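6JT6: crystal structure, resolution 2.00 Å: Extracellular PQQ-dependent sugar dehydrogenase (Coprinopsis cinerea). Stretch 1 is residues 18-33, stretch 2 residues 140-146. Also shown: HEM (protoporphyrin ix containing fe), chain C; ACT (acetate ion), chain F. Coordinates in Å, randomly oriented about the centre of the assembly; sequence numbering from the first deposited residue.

Stretch 1 (18-33) RFYQQDTDASWGYIFP
Stretch 2, residues 140-146: VFGWAFH

How do the two backbones run? Stretch 1 comes in as a strand through Arg18, Phe19 and Tyr20, turns at Gln22 to Thr24 with helical phi/psi (-60/-38, -70/-42, -88/-20), passes Asp25 at 55/33, and returns as a second strand. The two arms pair as a hairpin: Phe19 N to Trp28 O is 2.9 Å, Trp28 N to Phe19 O 2.8 Å, and Gln21 N to Ala26 O 2.9 Å. Stretch 2 is extended throughout, from Val140 (-114/120) through Trp143 (-131/148) to His146 (-107/115). Its axis passes 8.9 Å from that of strand 26-33, with N-to-C directions 144° apart, so the two run roughly antiparallel. No hydrogen bond joins the stretches directly; they meet as layers, through side chains. CA of Trp28 lies 7.6 Å from CA of Trp143, and CA of Thr24 lies 7.5 Å from CA of Phe145.

What surrounds Trp143, the residue most covered by the other stretch? Its chi1 is p (57°) and chi2 is -91°, which brings the indole against both arms of the hairpin. Gln21 (chi1 t, chi2 m) sets CG over one face, 3.6 Å from the centroid of the six-membered ring of Trp143, a CH-pi contact. Phe19 (t, 173°) brings CE2 to 3.5 Å from Trp143 CD1, the ring planes at an oblique 33°. Trp28 (m, -74°; chi2 -101°) offers its own face: Trp143 CB sits 3.7 Å from the centroid of the Trp28 six-membered ring, and the edge of the Trp143 indole points toward that face, with planes at 51°. At the edge of the Trp28 ring, CZ2 comes within 3.6 Å of Ala144 O.

How does the turn pack on Phe145? The Phe145 ring (t, -178°; chi2 83°) receives Thr24 CB over one face, 3.7 Å from its centroid, while Thr24 CG2 reaches Phe145 CD2 at 3.4 Å. Ala26 CB adds an apolar contact to Phe145 CE1 at 3.7 Å. The turn is braced from within: Gln21 OE1 accepts from Thr24 N at 2.8 Å and from Thr24 OG1 at 3.0 Å, while Gln21 NE2 donates to Asp23 OD2 at 3.0 Å. The amide that makes these bonds also lies over the indole, Gln21 NE2 3.8 Å from Trp143 CH2, so the side chain of Gln21 both braces the turn and covers Trp143.

What closes the other end, and what lies behind stretch 2? Phe141 (m, -83°; chi2 7°) turns its edge toward the face of Tyr30 (m, -55°), with planes at 72° and Phe141 CD2 3.5 Å from Tyr30 CZ; Phe32 CZ (m, -76°) meets Phe141 CZ at 3.8 Å. A water bridges the layers, 2.6 Å from Tyr30 OH and donating to Gly142 O at 2.8 Å. CA-to-CB of Ala144 points away from the hairpin, and its CB lies 3.6 Å from CHD of the heme. Gly142 CA is 3.6 Å from heme CMD, where a CB would clash.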

# COMPACT_ATOMS: atom_id res chain seq x y z
N ARG A 18 0.87 -0.92 11.09
CA ARG A 18 1.56 0.20 10.44
C ARG A 18 3.07 0.21 10.68
O ARG A 18 3.53 -0.01 11.81
CB ARG A 18 0.99 1.54 10.91
CG ARG A 18 1.48 2.69 10.04
CD ARG A 18 1.91 3.92 10.84
NE ARG A 18 2.43 3.69 12.19
CZ ARG A 18 2.60 4.67 13.07
NH1 ARG A 18 2.33 5.92 12.72
NH2 ARG A 18 3.07 4.42 14.29
N PHE A 19 3.81 0.45 9.59
CA PHE A 19 5.26 0.63 9.57
C PHE A 19 5.45 2.10 9.30
O PHE A 19 5.02 2.61 8.25
CB PHE A 19 5.94 -0.21 8.45
CG PHE A 19 7.44 0.07 8.28
CD1 PHE A 19 8.38 -0.45 9.18
CD2 PHE A 19 7.91 0.86 7.24
CE1 PHE A 19 9.75 -0.20 9.05
CE2 PHE A 19 9.27 1.12 7.07
CZ PHE A 19 10.20 0.59 7.98
N TYR A 20 6.09 2.76 10.25
CA TYR A 20 6.40 4.18 10.14
C TYR A 20 7.90 4.29 9.84
O TYR A 20 8.72 3.67 10.52
CB TYR A 20 6.01 4.95 11.41
CG TYR A 20 6.60 6.34 11.42
CD1 TYR A 20 6.03 7.36 10.65
CD2 TYR A 20 7.75 6.64 12.17
CE1 TYR A 20 6.58 8.63 10.63
CE2 TYR A 20 8.30 7.91 12.16
CZ TYR A 20 7.71 8.89 11.38
OH TYR A 20 8.25 10.16 11.35
N GLN A 21 8.26 5.04 8.80
CA GLN A 21 9.66 5.16 8.41
C GLN A 21 10.12 6.59 8.75
O GLN A 21 9.65 7.56 8.16
CB GLN A 21 9.84 4.79 6.93
CG GLN A 21 11.21 4.26 6.56
CD GLN A 21 12.31 5.30 6.68
OE1 GLN A 21 12.09 6.48 6.41
NE2 GLN A 21 13.48 4.87 7.10
N GLN A 22 11.03 6.69 9.72
CA GLN A 22 11.51 7.97 10.31
C GLN A 22 12.19 8.97 9.34
O GLN A 22 11.99 10.17 9.47
CB GLN A 22 12.43 7.72 11.53
CG GLN A 22 13.74 6.98 11.18
CD GLN A 22 14.66 6.68 12.36
OE1 GLN A 22 14.64 7.35 13.40
NE2 GLN A 22 15.51 5.66 12.18
N ASP A 23 12.98 8.47 8.38
CA ASP A 23 13.71 9.33 7.42
C ASP A 23 12.75 9.99 6.42
O ASP A 23 12.90 11.16 6.11
CB ASP A 23 14.79 8.53 6.66
CG ASP A 23 15.62 7.62 7.59
OD1 ASP A 23 15.85 8.02 8.77
OD2 ASP A 23 15.99 6.50 7.17
N THR A 24 11.77 9.23 5.94
CA THR A 24 10.81 9.69 4.95
C THR A 24 9.59 10.37 5.56
O THR A 24 8.88 11.14 4.87
CB THR A 24 10.36 8.50 4.07
OG1 THR A 24 9.69 7.52 4.88
CG2 THR A 24 11.59 7.86 3.37
N ASP A 25 9.35 10.10 6.85
CA ASP A 25 8.09 10.46 7.53
C ASP A 25 6.83 9.90 6.83
O ASP A 25 5.77 10.52 6.83
CB ASP A 25 7.99 11.96 7.75
CG ASP A 25 9.06 12.48 8.66
OD1 ASP A 25 9.35 11.81 9.69
OD2 ASP A 25 9.61 13.57 8.35
N ALA A 26 6.99 8.74 6.22
CA ALA A 26 5.88 8.10 5.57
C ALA A 26 5.49 6.85 6.36
O ALA A 26 6.31 6.32 7.15
CB ALA A 26 6.26 7.76 4.14
N SER A 27 4.26 6.39 6.13
CA SER A 27 3.72 5.19 6.78
C SER A 27 3.15 4.20 5.78
O SER A 27 2.54 4.61 4.76
CB SER A 27 2.54 5.57 7.69
OG SER A 27 2.86 6.59 8.56
N TRP A 28 3.30 2.92 6.08
CA TRP A 28 2.71 1.83 5.25
C TRP A 28 1.82 1.04 6.18
O TRP A 28 2.32 0.45 7.12
CB TRP A 28 3.81 0.95 4.66
CG TRP A 28 4.57 1.62 3.54
CD1 TRP A 28 4.40 1.40 2.19
CD2 TRP A 28 5.61 2.60 3.66
NE1 TRP A 28 5.29 2.20 1.46
CE2 TRP A 28 6.04 2.93 2.34
CE3 TRP A 28 6.25 3.23 4.76
CZ2 TRP A 28 7.04 3.89 2.09
CZ3 TRP A 28 7.25 4.19 4.50
CH2 TRP A 28 7.64 4.49 3.16
N GLY A 29 0.50 1.05 5.95
CA GLY A 29 -0.45 0.34 6.81
C GLY A 29 -1.12 -0.78 6.05
O GLY A 29 -1.28 -0.68 4.83
N TYR A 30 -1.45 -1.88 6.74
CA TYR A 30 -2.15 -3.01 6.14
C TYR A 30 -3.18 -3.58 7.08
O TYR A 30 -2.96 -3.60 8.28
CB TYR A 30 -1.19 -4.14 5.72
CG TYR A 30 -0.11 -3.67 4.81
CD1 TYR A 30 -0.31 -3.63 3.42
CD2 TYR A 30 1.12 -3.18 5.34
CE1 TYR A 30 0.69 -3.16 2.57
CE2 TYR A 30 2.12 -2.72 4.50
CZ TYR A 30 1.89 -2.71 3.13
OH TYR A 30 2.86 -2.23 2.27
N ILE A 31 -4.29 -4.03 6.50
CA ILE A 31 -5.30 -4.79 7.20
C ILE A 31 -5.57 -6.03 6.35
O ILE A 31 -5.80 -5.89 5.16
CB ILE A 31 -6.62 -4.00 7.37
CG1 ILE A 31 -6.36 -2.56 7.88
CG2 ILE A 31 -7.51 -4.72 8.36
CD1 ILE A 31 -7.58 -1.64 7.83
N PHE A 32 -5.52 -7.21 6.96
CA PHE A 32 -5.75 -8.46 6.22
C PHE A 32 -7.00 -9.11 6.81
O PHE A 32 -7.32 -8.88 7.98
CB PHE A 32 -4.53 -9.42 6.27
CG PHE A 32 -3.39 -9.01 5.37
CD1 PHE A 32 -3.15 -9.71 4.18
CD2 PHE A 32 -2.51 -7.99 5.74
CE1 PHE A 32 -2.09 -9.33 3.34
CE2 PHE A 32 -1.46 -7.62 4.90
CZ PHE A 32 -1.25 -8.28 3.70
N PRO A 33 -7.73 -9.91 5.99
CA PRO A 33 -8.89 -10.63 6.51
C PRO A 33 -8.47 -11.84 7.33
O PRO A 33 -7.39 -12.40 7.13
CB PRO A 33 -9.64 -11.04 5.25
CG PRO A 33 -8.60 -11.14 4.20
CD PRO A 33 -7.60 -10.07 4.52
N VAL A 140 7.85 -10.66 4.62
CA VAL A 140 8.79 -9.54 4.42
C VAL A 140 8.19 -8.65 3.34
O VAL A 140 7.97 -9.11 2.23
CB VAL A 140 10.21 -9.98 4.01
CG1 VAL A 140 11.16 -8.76 3.91
CG2 VAL A 140 10.80 -10.97 5.03
N PHE A 141 7.94 -7.39 3.69
CA PHE A 141 7.44 -6.40 2.73
C PHE A 141 8.53 -5.41 2.41
O PHE A 141 9.38 -5.08 3.27
CB PHE A 141 6.20 -5.63 3.28
CG PHE A 141 4.87 -6.35 3.10
CD1 PHE A 141 4.79 -7.66 2.62
CD2 PHE A 141 3.68 -5.71 3.48
CE1 PHE A 141 3.55 -8.31 2.48
CE2 PHE A 141 2.44 -6.35 3.35
CZ PHE A 141 2.38 -7.66 2.84
N GLY A 142 8.47 -4.88 1.20
CA GLY A 142 9.33 -3.78 0.81
C GLY A 142 8.56 -2.48 0.93
O GLY A 142 7.30 -2.46 0.96
N TRP A 143 9.31 -1.39 1.10
CA TRP A 143 8.72 -0.03 1.06
C TRP A 143 9.60 0.79 0.12
O TRP A 143 10.82 0.55 0.04
CB TRP A 143 8.62 0.60 2.48
CG TRP A 143 9.90 0.71 3.23
CD1 TRP A 143 10.45 -0.22 4.11
CD2 TRP A 143 10.83 1.80 3.16
NE1 TRP A 143 11.64 0.25 4.60
CE2 TRP A 143 11.91 1.48 4.04
CE3 TRP A 143 10.85 3.03 2.48
CZ2 TRP A 143 13.00 2.35 4.25
CZ3 TRP A 143 11.95 3.90 2.67
CH2 TRP A 143 13.02 3.53 3.54
N ALA A 144 9.01 1.75 -0.58
CA ALA A 144 9.76 2.60 -1.51
C ALA A 144 9.10 3.98 -1.55
O ALA A 144 7.87 4.10 -1.37
CB ALA A 144 9.85 1.98 -2.92
N PHE A 145 9.91 5.01 -1.79
CA PHE A 145 9.44 6.36 -1.59
C PHE A 145 10.24 7.29 -2.46
O PHE A 145 11.47 7.21 -2.47
CB PHE A 145 9.64 6.67 -0.11
CG PHE A 145 9.15 8.03 0.34
CD1 PHE A 145 7.81 8.25 0.65
CD2 PHE A 145 10.09 9.07 0.55
CE1 PHE A 145 7.39 9.51 1.12
CE2 PHE A 145 9.67 10.31 1.03
CZ PHE A 145 8.32 10.53 1.30
N HIS A 146 9.55 8.16 -3.19
CA HIS A 146 10.23 9.30 -3.82
C HIS A 146 9.86 10.56 -3.06
O HIS A 146 8.69 10.97 -3.03
CB HIS A 146 9.84 9.46 -5.27
CG HIS A 146 10.88 10.16 -6.06
ND1 HIS A 146 11.24 11.47 -5.82
CD2 HIS A 146 11.70 9.72 -7.04
CE1 HIS A 146 12.20 11.81 -6.67
NE2 HIS A 146 12.50 10.76 -7.40
CHA HEM C . 15.49 -1.42 -4.28
CHB HEM C . 16.01 0.43 -8.75
CHC HEM C . 11.31 1.59 -8.85
CHD HEM C . 10.67 -1.05 -4.76
C1A HEM C . 16.05 -0.97 -5.47
C2A HEM C . 17.44 -0.97 -5.75
C3A HEM C . 17.57 -0.43 -7.01
C4A HEM C . 16.28 -0.11 -7.50
CMA HEM C . 18.87 -0.21 -7.76
CAA HEM C . 18.56 -1.46 -4.84
CBA HEM C . 18.72 -0.63 -3.56
CGA HEM C . 18.86 0.86 -3.77
O1A HEM C . 17.96 1.66 -3.40
O2A HEM C . 19.89 1.30 -4.33
C1B HEM C . 14.78 0.93 -9.17
C2B HEM C . 14.60 1.65 -10.39
C3B HEM C . 13.27 2.03 -10.41
C4B HEM C . 12.67 1.49 -9.17
CMB HEM C . 15.70 1.97 -11.43
CAB HEM C . 12.48 2.79 -11.42
CBB HEM C . 12.97 3.80 -12.13
C1C HEM C . 10.69 0.89 -7.78
C2C HEM C . 9.31 0.90 -7.50
C3C HEM C . 9.10 0.14 -6.34
C4C HEM C . 10.40 -0.31 -5.89
CMC HEM C . 8.27 1.58 -8.39
CAC HEM C . 7.79 -0.16 -5.71
CBC HEM C . 6.78 0.74 -5.69
C1D HEM C . 11.97 -1.28 -4.29
C2D HEM C . 12.23 -1.97 -3.01
C3D HEM C . 13.55 -2.10 -2.88
C4D HEM C . 14.11 -1.48 -4.10
CMD HEM C . 11.22 -2.46 -2.00
CAD HEM C . 14.31 -2.69 -1.69
CBD HEM C . 14.42 -4.20 -1.69
CGD HEM C . 15.41 -4.62 -2.74
O1D HEM C . 15.10 -5.34 -3.73
O2D HEM C . 16.57 -4.20 -2.64
NA HEM C . 15.35 -0.42 -6.54
NB HEM C . 13.63 0.86 -8.48
NC HEM C . 11.33 0.20 -6.78
ND HEM C . 13.14 -1.03 -4.94
FE HEM C . 13.38 -0.14 -6.65
C ACT F . 5.96 -11.98 1.83
O ACT F . 7.18 -12.40 2.07
OXT ACT F . 5.15 -12.25 0.91
CH3 ACT F . 5.32 -10.99 2.69
O HOH W 1 5.37 -1.74 2.79